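Local coordinates for protein metallo-carboxypeptidase (Pseudomonas aeruginosa, PDB 4A39) that probably acts as a zinc-dependent carboxypeptidase of the M14 family, removing residues from the C-terminal ends of peptides or proteins, at residues 152-157 with 225-230; 176-179 with 185-188; 231-236 with 251-256; 331-336 with 344-349. All coordinates share one frame; numbering follows the deposited sequence.

Contact 1: 152-157 with 225-230; sequences SVQGRD and AFHGNL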
loop_
_atom_site.group_PDB
_atom_site.type_symbol
_atom_site.label_atom_id
_atom_site.label_comp_id
_atom_site.label_asym_id
_atom_site.label_seq_id
_atom_site.Cartn_x
_atom_site.Cartn_y
_atom_site.Cartn_z
ATOM N N SER A 152 9.835 -0.796 15.465
ATOM C CA SER A 152 8.662 -1.660 15.479
ATOM C C SER A 152 8.667 -2.572 16.701
ATOM O O SER A 152 9.660 -2.663 17.421
ATOM C CB SER A 152 8.630 -2.520 14.217
ATOM O OG SER A 152 9.658 -3.497 14.264
ATOM N N VAL A 153 7.552 -3.252 16.927
ATOM C CA VAL A 153 7.441 -4.162 18.057
ATOM C C VAL A 153 8.600 -5.158 18.096
ATOM O O VAL A 153 9.156 -5.437 19.167
ATOM C CB VAL A 153 6.109 -4.936 18.001
ATOM C CG1 VAL A 153 6.095 -6.029 19.059
ATOM C CG2 VAL A 153 4.949 -3.977 18.211
ATOM N N GLN A 154 8.979 -5.675 16.931
ATOM C CA GLN A 154 10.057 -6.653 16.859
ATOM C C GLN A 154 11.445 -6.087 16.551
ATOM O O GLN A 154 12.355 -6.830 16.190
ATOM C CB GLN A 154 9.700 -7.746 15.851
ATOM C CG GLN A 154 8.379 -8.442 16.166
ATOM C CD GLN A 154 8.151 -9.661 15.303
ATOM O OE1 GLN A 154 8.385 -9.627 14.099
ATOM N NE2 GLN A 154 7.688 -10.750 15.917
ATOM N N GLY A 155 11.602 -4.774 16.683
ATOM C CA GLY A 155 12.905 -4.167 16.463
ATOM C C GLY A 155 13.360 -3.875 15.046
ATOM O O GLY A 155 14.551 -3.969 14.750
ATOM N N ARG A 156 12.426 -3.531 14.168
ATOM C CA ARG A 156 12.773 -3.189 12.794
ATOM C C ARG A 156 12.624 -1.674 12.641
ATOM O O ARG A 156 11.806 -1.053 13.322
ATOM C CB ARG A 156 11.860 -3.932 11.813
ATOM C CG ARG A 156 12.057 -5.447 11.830
ATOM C CD ARG A 156 11.317 -6.131 10.688
ATOM N NE ARG A 156 11.636 -7.557 10.615
ATOM C CZ ARG A 156 11.119 -8.488 11.414
ATOM N NH1 ARG A 156 10.242 -8.155 12.352
ATOM N NH2 ARG A 156 11.491 -9.754 11.279
ATOM N N ASP A 157 13.425 -1.079 11.761
ATOM C CA ASP A 157 13.395 0.367 11.549
ATOM C C ASP A 157 12.167 0.921 10.832
ATOM O O ASP A 157 11.674 0.326 9.879
ATOM C CB ASP A 157 14.621 0.825 10.748
ATOM C CG ASP A 157 15.896 0.840 11.566
ATOM O OD1 ASP A 157 15.810 1.039 12.791
ATOM O OD2 ASP A 157 16.985 0.680 10.974
ATOM N N ALA A 225 4.789 -6.906 7.229
ATOM C CA ALA A 225 5.181 -7.187 5.854
ATOM C C ALA A 225 6.094 -8.408 5.788
ATOM O O ALA A 225 5.830 -9.352 5.045
ATOM C CB ALA A 225 5.873 -5.970 5.244
ATOM N N PHE A 226 7.158 -8.397 6.584
ATOM C CA PHE A 226 8.100 -9.510 6.597
ATOM C C PHE A 226 7.426 -10.847 6.911
ATOM O O PHE A 226 7.760 -11.874 6.316
ATOM C CB PHE A 226 9.210 -9.252 7.620
ATOM C CG PHE A 226 10.192 -10.375 7.729
ATOM C CD1 PHE A 226 11.161 -10.568 6.751
ATOM C CD2 PHE A 226 10.124 -11.267 8.795
ATOM C CE1 PHE A 226 12.053 -11.642 6.832
ATOM C CE2 PHE A 226 11.007 -12.341 8.885
ATOM C CZ PHE A 226 11.972 -12.529 7.901
ATOM N N HIS A 227 6.483 -10.840 7.847
ATOM C CA HIS A 227 5.805 -12.075 8.232
ATOM C C HIS A 227 4.657 -12.501 7.334
ATOM O O HIS A 227 3.976 -13.491 7.611
ATOM C CB HIS A 227 5.324 -11.982 9.680
ATOM C CG HIS A 227 6.419 -12.186 10.679
ATOM N ND1 HIS A 227 6.876 -11.181 11.503
ATOM C CD2 HIS A 227 7.189 -13.269 10.940
ATOM C CE1 HIS A 227 7.881 -11.637 12.231
ATOM N NE2 HIS A 227 8.091 -12.900 11.908
ATOM N N GLY A 228 4.446 -11.766 6.250
ATOM C CA GLY A 228 3.372 -12.117 5.339
ATOM C C GLY A 228 1.981 -11.910 5.912
ATOM O O GLY A 228 1.048 -12.617 5.540
ATOM N N ASN A 229 1.852 -10.947 6.821
ATOM C CA ASN A 229 0.572 -10.609 7.440
ATOM C C ASN A 229 -0.250 -9.810 6.437
ATOM O O ASN A 229 0.282 -9.315 5.442
ATOM C CB ASN A 229 0.769 -9.702 8.662
ATOM C CG ASN A 229 0.936 -10.460 9.966
ATOM O OD1 ASN A 229 0.993 -9.842 11.036
ATOM N ND2 ASN A 229 1.014 -11.782 9.897
ATOM N N LEU A 230 -1.537 -9.654 6.727
ATOM C CA LEU A 230 -2.426 -8.876 5.873
ATOM C C LEU A 230 -2.797 -7.550 6.520
ATOM O O LEU A 230 -2.618 -6.476 5.940
ATOM C CB LEU A 230 -3.741 -9.628 5.614
ATOM C CG LEU A 230 -4.894 -8.706 5.173
ATOM C CD1 LEU A 230 -4.668 -8.255 3.730
ATOM C CD2 LEU A 230 -6.229 -9.420 5.304
#
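A beta hairpin of the carboxypeptidase domain meets the end of helix 222-226 here, through Arg156 and Phe226. The hairpin joins strands 144-151 and 157-163, and the contact lies at the protein surface. The Arg156 chain runs extended from CG to NE and brings its guanidinium to Phe226. Its NH2 lies 3.2 Å from Phe226 CD2, approaching the ring obliquely. The two planes are 26° apart, and Phe226 CB sits over one face of the guanidinium. With CG anti to the backbone N (chi1 178°), the Phe226 ring reaches Arg156, and its CD2 stands 4.0 Å above the plane of the His227 ring, over its centre. Gln154 comes to the edge of that imidazole from the hairpin side, but the exact place of its amide oxygen is doubtful.

The hairpin turn is a type I beta turn from Ser152 to Gly155. Ser152 OG accepts a bond from Arg156 N at 2.8 Å, which ties the start of the turn to the residue just beyond it. On the other side the helix ends in a Schellman motif, with Gly228 at positive phi. Asp223 of the same helix joins the two parts: its carboxylate forms a salt bridge with Arg156 NH1 and hydrogen bonds with Ser152 OG and Gln154 N.

Contact 2: 176-179 with 185-188; sequences IAQQ and MAEW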
loop_
_atom_site.group_PDB
_atom_site.type_symbol
_atom_site.label_atom_id
_atom_site.label_comp_id
_atom_site.label_asym_id
_atom_site.label_seq_id
_atom_site.Cartn_x
_atom_site.Cartn_y
_atom_site.Cartn_z
ATOM N N ILE A 176 2.590 8.605 4.218
ATOM C CA ILE A 176 2.998 7.367 4.879
ATOM C C ILE A 176 2.348 6.194 4.147
ATOM O O ILE A 176 1.269 6.335 3.556
ATOM C CB ILE A 176 2.611 7.347 6.383
ATOM C CG1 ILE A 176 1.098 7.247 6.551
ATOM C CG2 ILE A 176 3.144 8.607 7.067
ATOM C CD1 ILE A 176 0.668 7.111 7.994
ATOM N N ALA A 177 2.997 5.037 4.191
ATOM C CA ALA A 177 2.483 3.886 3.459
ATOM C C ALA A 177 2.505 2.537 4.159
ATOM O O ALA A 177 3.293 2.291 5.071
ATOM C CB ALA A 177 3.236 3.765 2.138
ATOM N N GLN A 178 1.619 1.671 3.681
ATOM C CA GLN A 178 1.482 0.292 4.130
ATOM C C GLN A 178 1.302 0.010 5.616
ATOM O O GLN A 178 1.992 -0.842 6.180
ATOM C CB GLN A 178 2.657 -0.537 3.572
ATOM C CG GLN A 178 2.230 -1.884 2.963
ATOM C CD GLN A 178 3.334 -2.550 2.153
ATOM O OE1 GLN A 178 3.956 -1.916 1.306
ATOM N NE2 GLN A 178 3.569 -3.840 2.400
ATOM N N GLN A 179 0.378 0.723 6.256
ATOM C CA GLN A 179 0.083 0.457 7.663
ATOM C C GLN A 179 -0.435 -0.979 7.740
ATOM O O GLN A 179 -0.246 -1.669 8.741
ATOM C CB GLN A 179 -0.992 1.397 8.191
ATOM C CG GLN A 179 -0.524 2.797 8.497
ATOM C CD GLN A 179 -1.580 3.553 9.265
ATOM O OE1 GLN A 179 -1.743 3.356 10.475
ATOM N NE2 GLN A 179 -2.331 4.398 8.566
ATOM N N MET A 185 1.047 -2.671 -2.704
ATOM C CA MET A 185 1.016 -1.622 -3.713
ATOM C C MET A 185 1.420 -0.300 -3.066
ATOM O O MET A 185 1.935 0.596 -3.733
ATOM C CB MET A 185 -0.393 -1.490 -4.311
ATOM C CG MET A 185 -1.512 -1.318 -3.277
ATOM S SD MET A 185 -2.101 -2.874 -2.564
ATOM C CE MET A 185 -3.142 -3.481 -3.916
ATOM N N ALA A 186 1.199 -0.185 -1.760
ATOM C CA ALA A 186 1.516 1.042 -1.034
ATOM C C ALA A 186 2.993 1.441 -1.078
ATOM O O ALA A 186 3.317 2.584 -1.413
ATOM C CB ALA A 186 1.039 0.935 0.408
ATOM N N GLU A 187 3.903 0.530 -0.745
ATOM C CA GLU A 187 5.306 0.923 -0.802
ATOM C C GLU A 187 5.774 1.071 -2.256
ATOM O O GLU A 187 6.706 1.826 -2.528
ATOM C CB GLU A 187 6.206 -0.043 -0.011
ATOM C CG GLU A 187 7.681 0.369 -0.056
ATOM C CD GLU A 187 8.480 -0.006 1.186
ATOM O OE1 GLU A 187 8.160 -1.020 1.840
ATOM O OE2 GLU A 187 9.448 0.720 1.496
ATOM N N TRP A 188 5.136 0.368 -3.193
ATOM C CA TRP A 188 5.511 0.529 -4.598
ATOM C C TRP A 188 5.239 1.989 -4.964
ATOM O O TRP A 188 6.031 2.631 -5.659
ATOM C CB TRP A 188 4.698 -0.400 -5.507
ATOM C CG TRP A 188 5.242 -1.800 -5.567
ATOM C CD1 TRP A 188 4.700 -2.921 -5.001
ATOM C CD2 TRP A 188 6.438 -2.225 -6.231
ATOM N NE1 TRP A 188 5.484 -4.015 -5.274
ATOM C CE2 TRP A 188 6.558 -3.618 -6.025
ATOM C CE3 TRP A 188 7.422 -1.563 -6.981
ATOM C CZ2 TRP A 188 7.623 -4.366 -6.542
ATOM C CZ3 TRP A 188 8.484 -2.308 -7.496
ATOM C CH2 TRP A 188 8.574 -3.697 -7.273
#
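The chain leaves strand 171-177 and comes back as the first turn of helix 185-196, so that the CA atoms of Gln178 and Ala186 are only 5.2 Å apart. Small side chains allow this approach. Ala186 points its methyl at the strand end, with CB 3.4 Å from Gln178 N and 3.8 Å from Gln178 CB. Ala177 CB packs beside it, 4.0 Å from Ala186 CB, and also rests on the Ala186 carbonyl. Ile272 of the neighbouring strand 268-275 touches both alanines.

Gln178 reaches past Ala186 with its chain extended beyond CG. Its OE1 accepts a hydrogen bond from Glu187 N at 3.2 Å. The donor lies in the carbonyl plane, but the N-H...O angle is a bent 140°. The other end of the amide, NE2, bonds to Pro181 O in the intervening loop. Partners at both ends set which way round the amide lies. Glu187 crosses the Gln178 side chain at about a right angle, and the amide and carboxylate planes are 83° apart. The Glu187 carboxylate turns to other partners: a salt bridge to Arg128 and hydrogen bonds to His131 and Asn219.

The loop between the two segments carries the zinc ligands His180 and Glu183, spaced as in the HxxE zinc motif of M14 carboxypeptidases. The buried Glu187 carboxylate, with its partners, is consistent with an ionised group. Separately, the Gln178 amide links the Pro181 carbonyl inside the loop to the N-H of Glu187 in the helix, consistent with a loop held at both ends.

Contact 3: 231-236 with 251-256; sequences RTNAAG and SPEVWF. With GEM ((2-guanidinoethylmercapto)succinic acid), chain D.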
loop_
_atom_site.group_PDB
_atom_site.type_symbol
_atom_site.label_atom_id
_atom_site.label_comp_id
_atom_site.label_asym_id
_atom_site.label_seq_id
_atom_site.Cartn_x
_atom_site.Cartn_y
_atom_site.Cartn_z
ATOM N N ARG A 231 -3.276 -7.653 7.755
ATOM C CA ARG A 231 -3.831 -6.517 8.473
ATOM C C ARG A 231 -3.151 -5.911 9.695
ATOM O O ARG A 231 -3.150 -4.687 9.862
ATOM C CB ARG A 231 -5.249 -6.917 8.881
ATOM C CG ARG A 231 -6.135 -5.800 9.360
ATOM C CD ARG A 231 -6.668 -5.028 8.186
ATOM N NE ARG A 231 -7.459 -3.893 8.633
ATOM C CZ ARG A 231 -7.939 -2.953 7.829
ATOM N NH1 ARG A 231 -7.715 -3.010 6.519
ATOM N NH2 ARG A 231 -8.626 -1.942 8.343
ATOM N N THR A 232 -2.587 -6.754 10.549
ATOM C CA THR A 232 -2.013 -6.273 11.800
ATOM C C THR A 232 -0.501 -6.273 11.967
ATOM O O THR A 232 0.222 -6.901 11.196
ATOM C CB THR A 232 -2.621 -7.065 12.976
ATOM O OG1 THR A 232 -2.361 -8.466 12.802
ATOM C CG2 THR A 232 -4.129 -6.844 13.038
ATOM N N ASN A 233 -0.030 -5.541 12.977
ATOM C CA ASN A 233 1.396 -5.505 13.265
ATOM C C ASN A 233 1.684 -6.742 14.111
ATOM O O ASN A 233 0.785 -7.562 14.324
ATOM C CB ASN A 233 1.806 -4.192 13.975
ATOM C CG ASN A 233 1.370 -4.111 15.441
ATOM O OD1 ASN A 233 0.577 -4.910 15.928
ATOM N ND2 ASN A 233 1.893 -3.105 16.143
ATOM N N ALA A 234 2.918 -6.887 14.579
ATOM C CA ALA A 234 3.298 -8.068 15.351
ATOM C C ALA A 234 2.460 -8.330 16.593
ATOM O O ALA A 234 2.209 -9.488 16.927
ATOM C CB ALA A 234 4.781 -7.994 15.731
ATOM N N ALA A 235 2.024 -7.271 17.270
ATOM C CA ALA A 235 1.227 -7.422 18.486
ATOM C C ALA A 235 -0.247 -7.708 18.207
ATOM O O ALA A 235 -1.039 -7.874 19.137
ATOM C CB ALA A 235 1.360 -6.168 19.363
ATOM N N GLY A 236 -0.615 -7.766 16.931
ATOM C CA GLY A 236 -1.997 -8.037 16.572
ATOM C C GLY A 236 -2.901 -6.817 16.506
ATOM O O GLY A 236 -4.125 -6.949 16.497
ATOM N N SER A 251 1.455 -0.185 19.655
ATOM C CA SER A 251 1.483 0.393 18.312
ATOM C C SER A 251 2.598 1.422 18.171
ATOM O O SER A 251 2.362 2.556 17.754
ATOM C CB SER A 251 0.129 1.033 17.988
ATOM O OG SER A 251 -0.353 1.829 19.063
ATOM N N PRO A 252 3.841 1.021 18.490
ATOM C CA PRO A 252 4.997 1.921 18.404
ATOM C C PRO A 252 5.173 2.593 17.049
ATOM O O PRO A 252 5.689 3.710 16.960
ATOM C CB PRO A 252 6.171 1.010 18.765
ATOM C CG PRO A 252 5.706 -0.341 18.287
ATOM C CD PRO A 252 4.277 -0.364 18.748
ATOM N N GLU A 253 4.751 1.904 15.994
ATOM C CA GLU A 253 4.865 2.440 14.645
ATOM C C GLU A 253 4.057 3.732 14.509
ATOM O O GLU A 253 4.522 4.712 13.927
ATOM C CB GLU A 253 4.374 1.403 13.633
ATOM C CG GLU A 253 5.178 0.105 13.641
ATOM C CD GLU A 253 4.639 -0.958 14.596
ATOM O OE1 GLU A 253 3.710 -0.676 15.390
ATOM O OE2 GLU A 253 5.157 -2.093 14.549
ATOM N N VAL A 254 2.846 3.728 15.053
ATOM C CA VAL A 254 1.977 4.899 14.988
ATOM C C VAL A 254 2.384 5.940 16.031
ATOM O O VAL A 254 2.341 7.144 15.768
ATOM C CB VAL A 254 0.499 4.485 15.188
ATOM C CG1 VAL A 254 -0.379 5.715 15.383
ATOM C CG2 VAL A 254 0.028 3.699 13.965
ATOM N N TRP A 255 2.787 5.473 17.207
ATOM C CA TRP A 255 3.220 6.367 18.280
ATOM C C TRP A 255 4.375 7.239 17.786
ATOM O O TRP A 255 4.435 8.442 18.065
ATOM C CB TRP A 255 3.656 5.539 19.495
ATOM C CG TRP A 255 4.166 6.356 20.642
ATOM C CD1 TRP A 255 5.442 6.808 20.828
ATOM C CD2 TRP A 255 3.400 6.846 21.745
ATOM N NE1 TRP A 255 5.517 7.550 21.983
ATOM C CE2 TRP A 255 4.278 7.589 22.566
ATOM C CE3 TRP A 255 2.056 6.729 22.122
ATOM C CZ2 TRP A 255 3.854 8.216 23.742
ATOM C CZ3 TRP A 255 1.634 7.351 23.294
ATOM C CH2 TRP A 255 2.531 8.086 24.089
ATOM N N PHE A 256 5.284 6.616 17.045
ATOM C CA PHE A 256 6.447 7.290 16.478
ATOM C C PHE A 256 6.040 8.425 15.547
ATOM O O PHE A 256 6.472 9.566 15.715
ATOM C CB PHE A 256 7.302 6.277 15.705
ATOM C CG PHE A 256 8.310 6.903 14.778
ATOM C CD1 PHE A 256 9.309 7.740 15.266
ATOM C CD2 PHE A 256 8.268 6.641 13.411
ATOM C CE1 PHE A 256 10.255 8.306 14.405
ATOM C CE2 PHE A 256 9.205 7.200 12.546
ATOM C CZ PHE A 256 10.201 8.034 13.045
HETATM C C8 GEM D . -9.336 1.699 5.302
HETATM S S7 GEM D . -8.141 3.062 5.053
HETATM C C6 GEM D . -9.279 4.491 4.952
HETATM C C5 GEM D . -10.667 4.163 4.397
HETATM N N3 GEM D . -11.439 3.378 5.371
HETATM C C1 GEM D . -12.535 3.904 5.915
HETATM N N4 GEM D . -12.908 5.136 5.580
HETATM N N2 GEM D . -13.251 3.213 6.797
HETATM C C9 GEM D . -9.063 0.942 6.604
HETATM O O14 GEM D . -8.171 1.389 7.360
HETATM O O15 GEM D . -9.756 -0.074 6.816
HETATM C C10 GEM D . -9.330 0.742 4.109
HETATM C C11 GEM D . -7.966 0.075 3.918
HETATM O O12 GEM D . -7.448 0.137 2.780
HETATM O O13 GEM D . -7.476 -0.501 4.912
HETATM O O HOH W 1 4.848 -4.749 14.909
#
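Asn233 and Glu253 meet with their flat ends turned 58° against each other. The amide ND2 points at the carboxylate and donates a nearly straight bond to Glu253 OE1 at 3.1 Å. The acceptor lies almost in the plane of the amide. At the carboxylate the donor comes in on the syn side, 26° out of plane. Asn233 CG stands between the backbone N and the carbonyl carbon (chi1 74°), which turns the amide toward the helix start. Glu253 bends at chi2 and brings its carboxylate to meet it.

Both ends of the amide have other partners. ND2 also bonds to Arg250 O, just before the helix. OD1 accepts weakly from Ala235 N within the type I turn Asn233 to Gly236, and from Gln237 N just after it. A water lies 2.7 Å from Glu253 OE2, the second carboxylate oxygen, and 2.9 Å from Ala234 N, whose N-H it accepts, and so bridges the segments. The side chain of Glu253 also touches Ser152 and Asp223.

Arg231 points instead to (2-guanidinoethylmercapto)succinic acid. Its NH2 donates almost straight to O15 of the ligand at 2.7 Å, and O15 lies at the edge of the guanidinium. NH1 donates to O13 of the other carboxylate at 3.0 Å. Asp238 holds Arg231 NE by a salt bridge. Arg231, Arg241 and Asn240 all hydrogen-bond the ligand. Asn240 and Arg241 match the Asn-Arg pair that probably holds a substrate's C-terminal carboxylate, and Arg231, reaching both carboxylates, is consistent with the arginine beside the zinc site in M14 carboxypeptidases.

Contact 4: 331-336 with 344-349; sequences LACNFV and AFTIEM. With GEM ((2-guanidinoethylmercapto)succinic acid), chain D.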
loop_
_atom_site.group_PDB
_atom_site.type_symbol
_atom_site.label_atom_id
_atom_site.label_comp_id
_atom_site.label_asym_id
_atom_site.label_seq_id
_atom_site.Cartn_x
_atom_site.Cartn_y
_atom_site.Cartn_z
ATOM N N LEU A 331 -8.912 6.353 12.568
ATOM C CA LEU A 331 -8.205 6.218 11.291
ATOM C C LEU A 331 -7.251 7.389 11.105
ATOM O O LEU A 331 -7.582 8.523 11.440
ATOM C CB LEU A 331 -9.189 6.200 10.120
ATOM C CG LEU A 331 -10.000 4.922 9.884
ATOM C CD1 LEU A 331 -10.855 4.594 11.101
ATOM C CD2 LEU A 331 -10.875 5.126 8.651
ATOM N N ALA A 332 -6.076 7.111 10.551
ATOM C CA ALA A 332 -5.058 8.134 10.331
ATOM C C ALA A 332 -5.531 9.329 9.510
ATOM O O ALA A 332 -5.285 10.477 9.879
ATOM C CB ALA A 332 -3.830 7.510 9.670
ATOM N N CYS A 333 -6.198 9.068 8.391
ATOM C CA CYS A 333 -6.667 10.159 7.541
ATOM C C CYS A 333 -7.495 11.163 8.329
ATOM O O CYS A 333 -7.217 12.360 8.326
ATOM C CB CYS A 333 -7.501 9.611 6.381
ATOM S SG CYS A 333 -8.121 10.885 5.273
ATOM N N ASN A 334 -8.513 10.666 9.014
ATOM C CA ASN A 334 -9.386 11.525 9.795
ATOM C C ASN A 334 -8.708 12.172 10.997
ATOM O O ASN A 334 -8.878 13.370 11.240
ATOM C CB ASN A 334 -10.604 10.721 10.225
ATOM C CG ASN A 334 -11.453 10.306 9.041
ATOM O OD1 ASN A 334 -12.231 11.102 8.515
ATOM N ND2 ASN A 334 -11.285 9.067 8.594
ATOM N N PHE A 335 -7.933 11.391 11.742
ATOM C CA PHE A 335 -7.250 11.922 12.915
ATOM C C PHE A 335 -6.270 13.035 12.576
ATOM O O PHE A 335 -6.289 14.093 13.202
ATOM C CB PHE A 335 -6.506 10.811 13.664
ATOM C CG PHE A 335 -5.740 11.303 14.861
ATOM C CD1 PHE A 335 -4.425 11.741 14.730
ATOM C CD2 PHE A 335 -6.347 11.369 16.112
ATOM C CE1 PHE A 335 -3.723 12.241 15.829
ATOM C CE2 PHE A 335 -5.654 11.867 17.218
ATOM C CZ PHE A 335 -4.340 12.303 17.073
ATOM N N VAL A 336 -5.400 12.790 11.601
ATOM C CA VAL A 336 -4.406 13.785 11.215
ATOM C C VAL A 336 -5.087 14.999 10.598
ATOM O O VAL A 336 -4.774 16.144 10.937
ATOM C CB VAL A 336 -3.388 13.193 10.209
ATOM C CG1 VAL A 336 -2.357 14.244 9.814
ATOM C CG2 VAL A 336 -2.690 11.993 10.833
ATOM N N ALA A 344 -6.374 15.911 3.817
ATOM C CA ALA A 344 -5.970 14.547 4.136
ATOM C C ALA A 344 -6.804 13.525 3.386
ATOM O O ALA A 344 -8.026 13.642 3.315
ATOM C CB ALA A 344 -6.100 14.304 5.638
ATOM N N PHE A 345 -6.134 12.510 2.853
ATOM C CA PHE A 345 -6.794 11.450 2.102
ATOM C C PHE A 345 -6.201 10.082 2.384
ATOM O O PHE A 345 -5.024 9.952 2.741
ATOM C CB PHE A 345 -6.620 11.639 0.592
ATOM C CG PHE A 345 -7.537 12.643 -0.041
ATOM C CD1 PHE A 345 -8.905 12.414 -0.113
ATOM C CD2 PHE A 345 -7.013 13.780 -0.649
ATOM C CE1 PHE A 345 -9.740 13.298 -0.791
ATOM C CE2 PHE A 345 -7.840 14.670 -1.327
ATOM C CZ PHE A 345 -9.204 14.428 -1.399
ATOM N N THR A 346 -7.030 9.064 2.204
ATOM C CA THR A 346 -6.578 7.691 2.294
ATOM C C THR A 346 -6.571 7.382 0.798
ATOM O O THR A 346 -7.613 7.500 0.153
ATOM C CB THR A 346 -7.607 6.770 2.977
ATOM O OG1 THR A 346 -7.733 7.132 4.360
ATOM C CG2 THR A 346 -7.160 5.325 2.874
ATOM N N ILE A 347 -5.411 7.053 0.240
ATOM C CA ILE A 347 -5.326 6.734 -1.185
ATOM C C ILE A 347 -5.491 5.225 -1.306
ATOM O O ILE A 347 -4.826 4.464 -0.599
ATOM C CB ILE A 347 -3.961 7.164 -1.797
ATOM C CG1 ILE A 347 -3.792 8.687 -1.693
ATOM C CG2 ILE A 347 -3.884 6.727 -3.250
ATOM C CD1 ILE A 347 -4.846 9.482 -2.447
ATOM N N GLU A 348 -6.367 4.798 -2.208
ATOM C CA GLU A 348 -6.645 3.379 -2.388
ATOM C C GLU A 348 -6.388 2.860 -3.796
ATOM O O GLU A 348 -7.001 3.317 -4.757
ATOM C CB GLU A 348 -8.101 3.092 -2.023
ATOM C CG GLU A 348 -8.485 3.379 -0.578
ATOM C CD GLU A 348 -7.948 2.352 0.392
ATOM O OE1 GLU A 348 -7.495 1.276 -0.056
ATOM O OE2 GLU A 348 -7.991 2.617 1.613
ATOM N N MET A 349 -5.473 1.904 -3.908
ATOM C CA MET A 349 -5.157 1.271 -5.186
ATOM C C MET A 349 -5.731 -0.144 -5.122
ATOM O O MET A 349 -5.738 -0.777 -4.064
ATOM C CB MET A 349 -3.648 1.234 -5.410
ATOM C CG MET A 349 -3.034 2.599 -5.698
ATOM S SD MET A 349 -1.233 2.517 -5.645
ATOM C CE MET A 349 -0.961 2.645 -3.854
HETATM C C8 GEM D . -9.336 1.699 5.302
HETATM S S7 GEM D . -8.141 3.062 5.053
HETATM C C6 GEM D . -9.279 4.491 4.952
HETATM C C5 GEM D . -10.667 4.163 4.397
HETATM N N3 GEM D . -11.439 3.378 5.371
HETATM C C1 GEM D . -12.535 3.904 5.915
HETATM N N4 GEM D . -12.908 5.136 5.580
HETATM N N2 GEM D . -13.251 3.213 6.797
HETATM C C9 GEM D . -9.063 0.942 6.604
HETATM O O14 GEM D . -8.171 1.389 7.360
HETATM O O15 GEM D . -9.756 -0.074 6.816
HETATM C C10 GEM D . -9.330 0.742 4.109
HETATM C C11 GEM D . -7.966 0.075 3.918
HETATM O O12 GEM D . -7.448 0.137 2.780
HETATM O O13 GEM D . -7.476 -0.501 4.912
HETATM O O HOH W 2 -6.540 6.465 7.041
#
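Cys333 packs its side chain against residues 344-346 of strand 343-350, an inner strand of the sheet. With SG anti to the backbone N (chi1 -180°), the sulfur is carried onto the strand backbone, 3.5 Å from Phe345 CA. It also meets the methyl of Ala344, with SG 4.0 Å from Ala344 CB. Cys333 CB comes to 3.2 Å from Thr346 OG1. Helix 332-336 and strand 344-349 run antiparallel, at 172°, with their axes 7.3 Å apart.

The polar link is a water. It accepts from Cys333 N at 3.0 Å and is bonded to Thr346 OG1. It therefore serves a backbone N-H in the first turn of the helix.

The remaining contacts are to (2-guanidinoethylmercapto)succinic acid. Thr346 CG2 touches C6 of the ligand at 3.1 Å, close to the thioether sulfur. Leu331 CD2 lies 3.4 Å from C1 of its guanidino group. Glu348 OE2 is 2.8 Å from O12 of a carboxylate. Thr346 and Glu348 both also touch His273, a zinc ligand.

Side chains from the strand and the residue before the helix thus line one pocket. Glu348, the predicted proton donor/acceptor, places this strand in the active site of an M14 zinc carboxypeptidase.

From the N terminus, the hairpin at 152-157 comes first, and contact 1 joins it to 225-230 across 67 residues. Contact 2 is nested inside that loop and closes a short one carrying the zinc ligands His180 and Glu183. Contacts 3 and 4 follow in series, and no two cross. Contact 3 closes the loop from Arg231 to helix 252-264, and it touches contact 1 where Glu253 packs on Ser152. Contact 4 folds helix 332-340 back on strand 343-350. It touches contact 2 through Met349, and both reach the seven-stranded mixed sheet. Contacts 3 and 4 do not touch, yet both reach the inhibitor.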